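Long-range contact in pyruvate kinase (Pyrobaculum aerophilum, PDB 3QTG), which catalyses the last step of glycolysis, the transfer of a phosphoryl group from phosphoenolpyruvate to ADP, giving pyruvate and ATP: residues Y249-R254 with A285-L290. Numbering follows the deposited sequence.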
# COMPACT_ATOMS: atom_id res chain seq x y z
N TYR A 249 19.37 -18.85 17.80
CA TYR A 249 20.07 -18.59 16.55
C TYR A 249 19.81 -19.80 15.67
O TYR A 249 19.81 -20.93 16.16
CB TYR A 249 21.57 -18.46 16.83
CG TYR A 249 22.34 -17.58 15.88
CD1 TYR A 249 22.88 -16.36 16.32
CD2 TYR A 249 22.55 -17.95 14.54
CE1 TYR A 249 23.59 -15.52 15.45
CE2 TYR A 249 23.27 -17.10 13.66
CZ TYR A 249 23.78 -15.90 14.14
OH TYR A 249 24.50 -15.07 13.31
N VAL A 250 19.56 -19.57 14.38
CA VAL A 250 19.26 -20.64 13.45
C VAL A 250 20.42 -20.74 12.46
O VAL A 250 21.01 -19.71 12.11
CB VAL A 250 17.90 -20.44 12.69
CG1 VAL A 250 17.62 -21.60 11.71
CG2 VAL A 250 16.73 -20.28 13.69
N VAL A 251 20.76 -21.96 12.06
CA VAL A 251 21.86 -22.25 11.13
C VAL A 251 21.39 -23.19 10.01
O VAL A 251 20.89 -24.28 10.28
CB VAL A 251 23.06 -22.88 11.88
CG1 VAL A 251 24.31 -22.95 10.98
CG2 VAL A 251 23.39 -22.09 13.14
N VAL A 252 21.51 -22.74 8.76
CA VAL A 252 21.33 -23.60 7.59
C VAL A 252 22.65 -24.37 7.36
O VAL A 252 23.66 -23.80 6.94
CB VAL A 252 20.92 -22.81 6.30
CG1 VAL A 252 20.73 -23.74 5.08
CG2 VAL A 252 19.68 -21.98 6.53
N ALA A 253 22.64 -25.66 7.69
CA ALA A 253 23.83 -26.51 7.55
C ALA A 253 23.71 -27.20 6.20
O ALA A 253 23.08 -28.26 6.08
CB ALA A 253 23.94 -27.53 8.73
N ARG A 254 24.28 -26.55 5.19
CA ARG A 254 24.13 -26.93 3.77
C ARG A 254 24.67 -28.31 3.45
O ARG A 254 24.00 -29.09 2.76
CB ARG A 254 24.87 -25.95 2.88
CG ARG A 254 24.22 -24.59 2.71
CD ARG A 254 25.14 -23.79 1.83
NE ARG A 254 24.40 -22.84 1.06
CZ ARG A 254 24.91 -22.17 0.04
NH1 ARG A 254 26.17 -22.37 -0.32
NH2 ARG A 254 24.15 -21.30 -0.60
N ALA A 285 22.09 -17.96 10.25
CA ALA A 285 23.37 -18.19 9.58
C ALA A 285 23.22 -19.19 8.44
O ALA A 285 22.31 -20.03 8.43
CB ALA A 285 24.42 -18.70 10.59
N VAL A 286 24.09 -19.07 7.45
CA VAL A 286 24.27 -20.11 6.45
C VAL A 286 25.71 -20.63 6.58
O VAL A 286 26.66 -19.84 6.58
CB VAL A 286 23.92 -19.65 5.02
CG1 VAL A 286 24.26 -20.73 4.00
CG2 VAL A 286 22.40 -19.31 4.91
N ALA A 287 25.84 -21.94 6.74
CA ALA A 287 27.11 -22.62 7.02
C ALA A 287 27.44 -23.69 5.97
O ALA A 287 26.53 -24.36 5.48
CB ALA A 287 27.04 -23.30 8.41
N THR A 288 28.73 -23.84 5.68
CA THR A 288 29.32 -24.92 4.85
C THR A 288 29.08 -24.70 3.36
O THR A 288 28.04 -24.16 2.98
CB THR A 288 28.83 -26.36 5.25
OG1 THR A 288 27.54 -26.60 4.68
CG2 THR A 288 28.76 -26.55 6.74
N GLN A 289 30.05 -25.11 2.53
CA GLN A 289 29.88 -25.07 1.08
C GLN A 289 29.66 -23.64 0.57
O GLN A 289 28.78 -23.39 -0.28
CB GLN A 289 28.68 -25.92 0.64
CG GLN A 289 28.69 -27.37 1.11
CD GLN A 289 29.41 -28.27 0.16
OE1 GLN A 289 29.48 -28.00 -1.05
NE2 GLN A 289 29.96 -29.37 0.69
N LEU A 290 30.43 -22.70 1.11
CA LEU A 290 30.36 -21.33 0.61
C LEU A 290 31.52 -21.05 -0.35
O LEU A 290 31.31 -20.52 -1.44
CB LEU A 290 30.30 -20.33 1.77
CG LEU A 290 29.01 -20.37 2.60
CD1 LEU A 290 29.23 -19.73 3.94
CD2 LEU A 290 27.78 -19.77 1.87
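The guanidinium of Arg-254 has Leu-290 CD2 over one face, and the carbonyl oxygens of Thr-288 and Gln-289 lie at its edge. Its NH1 makes a weak, bent hydrogen bond to Gln-289 O (2.8 Å, 123° at the hydrogen). The side chain is extended from CG to NE and passes close to Thr-288 O at CD. Val-286 CG1 lies oblique to the guanidinium plane, 3.6 Å from Arg-254 NE. NH2 forms a salt bridge with Asp-307 and a hydrogen bond with Gln-270. An alanine here would probably leave Asp-307 without its charged mate and Gln-289 O and Leu-290 CD2 without the guanidinium they meet.

The other flat group, the ring of Tyr-249, meets Ala-285 CB with its edge, through CE2 (3.6 Å). The hydroxyl is hydrogen-bonded to Ser-318 and Ile-414.

Between these ends the backbones pair as parallel strands. Val-250 O accepts from Ala-285 N, Val-252 N gives a nearly straight bond to Ala-285 O (2.8 Å), and Val-252 O accepts from Ala-287 N. Val-251 CG1, anti to the backbone N (chi1 -170°), packs on Ala-287 CB at 3.8 Å on one face of the sheet. On the other, Val-252 and Val-286 lie side by side, and helix 266-279 covers Val-252.

At the last bridge, Ala-253 with Ala-287, Ala-287 O is gripped twice from one face of its plane, by Arg-254 N and by Thr-288 OG1 (2.6 Å). Thr-288 OG1 also bonds Gly-255 N. Thr-288 and Gly-255 probably bind substrate, as in related enzymes. The arrangement is that of neighbouring strands six and seven of a TIM barrel, joined by a right-handed beta-alpha-beta crossover, with the active site at their C-terminal ends.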